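Local coordinates for protein caspase Nc subunit 1 (Drosophila melanogaster, PDB 2FP3) that is the caspase domain of a cysteine endopeptidase that starts the caspase cascade executing apoptosis, including steroid-driven cell death at metamorphosis, at residues 263-277 with 298-311. The protein carries 2 engineered substitutions. Numbering follows the deposited sequence.
Sequences MADHAHDTDLEDILK and YDNLGFNKKLYFNP
Leu272 N donates to Leu307 O at 2.8 Å, joining the first turn of helix 272-284 to the C-terminal tail that follows the edge strand 297-301 in this caspase fold. That carbonyl also meets Asp271 CA in a C-H...O contact. Asp271 is the N-cap: OD1 accepts a hydrogen bond from Asp274 N, which comes from above the carboxylate plane, while OD2 reaches Lys306 NZ through one bridging water. Another water accepts a hydrogen bond from Phe309 N and donates to Ala267 O and Thr270 O, tying the tail to the loop between the two helices.

Apolar side chains pack on the side of this seam that faces strand 233-237. Leu272, its CG anti to the backbone N (chi1 -176°), lies beside Leu307 with CD2 3.9 Å from CD2 of that residue, and sends CD1 to the edge of the Phe309 ring. Met263 SD lies obliquely 5.0 Å from the centroid of the Phe309 ring, a Met-aromatic contact, and its CE methyl touches Phe309 CE2. Leu234 of strand 233-237 closes against Leu272 from the sheet. Farther along, Ala267 CB packs 4.3 Å from Pro311 CG. Two CH-pi contacts cover ring faces: Asp271 CB sits over Tyr308, and Leu276 CD1 over Tyr298, 4.0 Å from its centroid.

At the strand end a polar chain forms. OD1 of Asn300 accepts a hydrogen bond from Phe303 N, an Asx motif, and its ND2 donates to Phe303 O and weakly to Glu273 OE1. The Glu273 carboxylate stands nearly perpendicular to the Tyr298 ring, and Lys277 NZ donates to Tyr298 OH at 3.0 Å. That hydroxyl in turn donates to the anti lone pair of Glu273 OE1, 2.8 Å from OH.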
# COMPACT_ATOMS: atom_id res chain seq x y z
N MET A 263 -8.37 8.98 -1.63
CA MET A 263 -8.68 8.38 -0.35
C MET A 263 -9.26 9.47 0.56
O MET A 263 -10.31 9.28 1.18
CB MET A 263 -7.41 7.80 0.28
CG MET A 263 -6.98 6.45 -0.27
SD MET A 263 -8.11 5.13 0.27
CE MET A 263 -7.42 4.78 1.89
N ALA A 264 -8.60 10.62 0.61
CA ALA A 264 -9.04 11.74 1.44
C ALA A 264 -10.47 12.18 1.15
O ALA A 264 -11.23 12.48 2.08
CB ALA A 264 -8.11 12.92 1.26
N ASP A 265 -10.85 12.20 -0.12
CA ASP A 265 -12.20 12.64 -0.48
C ASP A 265 -13.26 11.54 -0.52
O ASP A 265 -14.44 11.83 -0.35
CB ASP A 265 -12.17 13.36 -1.84
CG ASP A 265 -11.25 14.59 -1.84
OD1 ASP A 265 -11.33 15.40 -0.88
OD2 ASP A 265 -10.46 14.74 -2.79
N HIS A 266 -12.85 10.28 -0.69
CA HIS A 266 -13.85 9.23 -0.77
C HIS A 266 -13.80 8.05 0.20
O HIS A 266 -14.73 7.25 0.22
CB HIS A 266 -13.89 8.69 -2.20
CG HIS A 266 -14.10 9.75 -3.23
ND1 HIS A 266 -13.08 10.20 -4.05
CD2 HIS A 266 -15.20 10.47 -3.56
CE1 HIS A 266 -13.55 11.15 -4.84
NE2 HIS A 266 -14.83 11.33 -4.56
N ALA A 267 -12.75 7.94 0.99
CA ALA A 267 -12.64 6.83 1.93
C ALA A 267 -13.85 6.72 2.89
O ALA A 267 -14.21 5.64 3.34
CB ALA A 267 -11.34 6.94 2.73
N HIS A 268 -14.46 7.86 3.19
CA HIS A 268 -15.62 7.91 4.08
C HIS A 268 -16.85 7.27 3.46
O HIS A 268 -17.79 6.92 4.17
CB HIS A 268 -15.98 9.37 4.35
CG HIS A 268 -16.48 10.09 3.14
ND1 HIS A 268 -17.80 10.05 2.74
CD2 HIS A 268 -15.82 10.81 2.19
CE1 HIS A 268 -17.94 10.71 1.60
NE2 HIS A 268 -16.75 11.18 1.25
N ASP A 269 -16.82 7.11 2.14
CA ASP A 269 -17.99 6.61 1.42
C ASP A 269 -17.78 5.43 0.46
O ASP A 269 -18.72 4.68 0.17
CB ASP A 269 -18.56 7.77 0.60
CG ASP A 269 -20.06 7.78 0.55
OD1 ASP A 269 -20.66 6.75 0.92
OD2 ASP A 269 -20.63 8.81 0.14
N THR A 270 -16.57 5.28 -0.06
CA THR A 270 -16.38 4.23 -1.05
C THR A 270 -15.32 3.18 -0.73
O THR A 270 -14.27 3.47 -0.17
CB THR A 270 -16.15 4.91 -2.45
OG1 THR A 270 -14.84 4.62 -2.96
CG2 THR A 270 -16.31 6.40 -2.34
N ASP A 271 -15.63 1.94 -1.09
CA ASP A 271 -14.76 0.80 -0.86
C ASP A 271 -13.43 0.94 -1.61
O ASP A 271 -13.36 1.66 -2.61
CB ASP A 271 -15.49 -0.49 -1.26
CG ASP A 271 -15.75 -0.61 -2.75
OD1 ASP A 271 -14.88 -1.15 -3.47
OD2 ASP A 271 -16.82 -0.16 -3.22
N LEU A 272 -12.40 0.27 -1.12
CA LEU A 272 -11.06 0.33 -1.72
C LEU A 272 -10.95 0.09 -3.22
O LEU A 272 -10.30 0.85 -3.93
CB LEU A 272 -10.09 -0.63 -0.99
CG LEU A 272 -8.65 -0.53 -1.52
CD1 LEU A 272 -8.19 0.91 -1.44
CD2 LEU A 272 -7.71 -1.43 -0.74
N GLU A 273 -11.58 -0.98 -3.71
CA GLU A 273 -11.49 -1.27 -5.13
C GLU A 273 -12.04 -0.16 -6.01
O GLU A 273 -11.53 0.07 -7.12
CB GLU A 273 -12.15 -2.60 -5.46
CG GLU A 273 -11.27 -3.77 -5.05
CD GLU A 273 -11.74 -5.09 -5.62
OE1 GLU A 273 -11.56 -5.31 -6.84
OE2 GLU A 273 -12.28 -5.90 -4.85
N ASP A 274 -13.06 0.55 -5.53
CA ASP A 274 -13.62 1.67 -6.29
C ASP A 274 -12.59 2.79 -6.29
O ASP A 274 -12.34 3.44 -7.30
CB ASP A 274 -14.92 2.16 -5.65
CG ASP A 274 -16.15 1.52 -6.25
OD1 ASP A 274 -16.04 0.42 -6.82
OD2 ASP A 274 -17.23 2.12 -6.14
N ILE A 275 -11.99 3.00 -5.13
CA ILE A 275 -10.98 4.03 -4.97
C ILE A 275 -9.77 3.77 -5.87
O ILE A 275 -9.24 4.70 -6.47
CB ILE A 275 -10.56 4.13 -3.49
CG1 ILE A 275 -11.66 4.86 -2.71
CG2 ILE A 275 -9.22 4.85 -3.36
CD1 ILE A 275 -11.47 4.86 -1.19
N LEU A 276 -9.36 2.51 -5.98
CA LEU A 276 -8.22 2.14 -6.82
C LEU A 276 -8.55 2.39 -8.29
O LEU A 276 -7.70 2.83 -9.04
CB LEU A 276 -7.82 0.67 -6.62
CG LEU A 276 -7.18 0.30 -5.28
CD1 LEU A 276 -6.92 -1.19 -5.21
CD2 LEU A 276 -5.88 1.06 -5.10
N LYS A 277 -9.78 2.10 -8.70
CA LYS A 277 -10.16 2.35 -10.09
C LYS A 277 -10.15 3.87 -10.30
O LYS A 277 -9.68 4.34 -11.34
CB LYS A 277 -11.55 1.81 -10.40
CG LYS A 277 -11.64 0.29 -10.50
CD LYS A 277 -13.10 -0.10 -10.67
CE LYS A 277 -13.38 -1.53 -10.27
NZ LYS A 277 -13.12 -1.80 -8.86
N TYR A 298 -4.17 -3.38 -10.39
CA TYR A 298 -4.06 -4.18 -9.18
C TYR A 298 -4.59 -5.59 -9.41
O TYR A 298 -5.42 -5.80 -10.30
CB TYR A 298 -4.83 -3.54 -8.02
CG TYR A 298 -6.34 -3.50 -8.21
CD1 TYR A 298 -6.96 -2.42 -8.85
CD2 TYR A 298 -7.16 -4.52 -7.71
CE1 TYR A 298 -8.35 -2.34 -8.97
CE2 TYR A 298 -8.54 -4.46 -7.84
CZ TYR A 298 -9.13 -3.37 -8.47
OH TYR A 298 -10.51 -3.31 -8.55
N ASP A 299 -4.10 -6.54 -8.62
CA ASP A 299 -4.56 -7.92 -8.73
C ASP A 299 -5.43 -8.28 -7.53
O ASP A 299 -5.05 -8.03 -6.38
CB ASP A 299 -3.40 -8.92 -8.76
CG ASP A 299 -2.34 -8.55 -9.76
OD1 ASP A 299 -2.68 -8.04 -10.85
OD2 ASP A 299 -1.17 -8.80 -9.44
N ASN A 300 -6.59 -8.87 -7.81
CA ASN A 300 -7.50 -9.29 -6.77
C ASN A 300 -7.24 -10.78 -6.52
O ASN A 300 -7.60 -11.61 -7.36
CB ASN A 300 -8.95 -9.07 -7.21
CG ASN A 300 -9.93 -9.25 -6.08
OD1 ASN A 300 -9.81 -10.20 -5.31
ND2 ASN A 300 -10.91 -8.36 -5.99
N LEU A 301 -6.60 -11.09 -5.40
CA LEU A 301 -6.30 -12.48 -5.07
C LEU A 301 -7.28 -12.95 -4.00
O LEU A 301 -6.99 -12.90 -2.80
CB LEU A 301 -4.87 -12.61 -4.55
CG LEU A 301 -3.76 -11.96 -5.38
CD1 LEU A 301 -2.40 -12.23 -4.73
CD2 LEU A 301 -3.78 -12.53 -6.79
N GLY A 302 -8.44 -13.39 -4.44
CA GLY A 302 -9.44 -13.83 -3.49
C GLY A 302 -9.85 -12.71 -2.53
O GLY A 302 -10.29 -13.00 -1.43
N PHE A 303 -9.69 -11.45 -2.92
CA PHE A 303 -10.10 -10.32 -2.08
C PHE A 303 -11.59 -10.19 -2.44
O PHE A 303 -11.99 -9.32 -3.21
CB PHE A 303 -9.32 -9.06 -2.49
CG PHE A 303 -9.52 -7.86 -1.58
CD1 PHE A 303 -10.53 -6.93 -1.83
CD2 PHE A 303 -8.65 -7.63 -0.51
CE1 PHE A 303 -10.66 -5.78 -1.03
CE2 PHE A 303 -8.77 -6.49 0.29
CZ PHE A 303 -9.77 -5.56 0.03
N ASN A 304 -12.40 -11.06 -1.85
CA ASN A 304 -13.81 -11.11 -2.21
C ASN A 304 -14.88 -10.34 -1.44
O ASN A 304 -16.06 -10.52 -1.70
CB ASN A 304 -14.19 -12.58 -2.35
CG ASN A 304 -13.27 -13.32 -3.32
OD1 ASN A 304 -12.86 -12.77 -4.35
ND2 ASN A 304 -12.95 -14.57 -3.01
N LYS A 305 -14.47 -9.46 -0.54
CA LYS A 305 -15.42 -8.66 0.22
C LYS A 305 -15.08 -7.19 0.01
O LYS A 305 -13.96 -6.86 -0.39
CB LYS A 305 -15.34 -8.98 1.71
CG LYS A 305 -15.73 -10.40 2.09
CD LYS A 305 -15.51 -10.62 3.58
CE LYS A 305 -15.87 -12.02 4.02
NZ LYS A 305 -15.73 -12.12 5.50
N LYS A 306 -16.03 -6.30 0.28
CA LYS A 306 -15.77 -4.88 0.13
C LYS A 306 -14.91 -4.40 1.30
O LYS A 306 -15.01 -4.93 2.42
CB LYS A 306 -17.08 -4.09 0.11
CG LYS A 306 -18.07 -4.49 -0.98
CD LYS A 306 -17.66 -4.01 -2.36
CE LYS A 306 -18.66 -4.52 -3.40
NZ LYS A 306 -18.37 -4.09 -4.79
N LEU A 307 -14.07 -3.41 1.04
CA LEU A 307 -13.24 -2.85 2.09
C LEU A 307 -13.54 -1.37 2.28
O LEU A 307 -13.09 -0.53 1.50
CB LEU A 307 -11.75 -3.03 1.78
CG LEU A 307 -10.84 -2.37 2.82
CD1 LEU A 307 -11.22 -2.87 4.20
CD2 LEU A 307 -9.39 -2.66 2.55
N TYR A 308 -14.33 -1.06 3.31
CA TYR A 308 -14.64 0.32 3.64
C TYR A 308 -13.75 0.63 4.83
O TYR A 308 -13.63 -0.17 5.75
CB TYR A 308 -16.11 0.50 4.04
CG TYR A 308 -17.07 0.43 2.88
CD1 TYR A 308 -17.71 -0.76 2.56
CD2 TYR A 308 -17.31 1.56 2.09
CE1 TYR A 308 -18.58 -0.83 1.46
CE2 TYR A 308 -18.18 1.50 0.99
CZ TYR A 308 -18.81 0.30 0.68
OH TYR A 308 -19.68 0.23 -0.39
N PHE A 309 -13.09 1.79 4.80
CA PHE A 309 -12.19 2.16 5.87
C PHE A 309 -12.91 2.82 7.06
O PHE A 309 -12.37 2.88 8.17
CB PHE A 309 -11.09 3.07 5.32
CG PHE A 309 -10.06 2.35 4.48
CD1 PHE A 309 -9.07 1.57 5.08
CD2 PHE A 309 -10.09 2.44 3.09
CE1 PHE A 309 -8.14 0.87 4.31
CE2 PHE A 309 -9.16 1.75 2.31
CZ PHE A 309 -8.18 0.96 2.93
N ASN A 310 -14.14 3.30 6.82
CA ASN A 310 -14.93 3.97 7.84
C ASN A 310 -14.05 4.91 8.66
O ASN A 310 -14.04 4.87 9.90
CB ASN A 310 -15.59 2.94 8.76
CG ASN A 310 -16.56 2.03 8.03
OD1 ASN A 310 -17.40 2.50 7.26
ND2 ASN A 310 -16.45 0.73 8.26
N PRO A 311 -13.31 5.80 7.99
CA PRO A 311 -12.46 6.68 8.79
C PRO A 311 -13.22 7.56 9.77
O PRO A 311 -14.27 8.11 9.45
CB PRO A 311 -11.73 7.49 7.73
CG PRO A 311 -12.77 7.67 6.69
CD PRO A 311 -13.43 6.29 6.61
O HOH W 1 -13.31 3.43 2.44
O HOH W 2 -18.07 2.18 -2.77
O HOH W 3 -18.45 -1.46 -4.58
O HOH W 4 -13.27 -2.87 -1.69
O HOH W 5 -13.76 -5.47 -2.69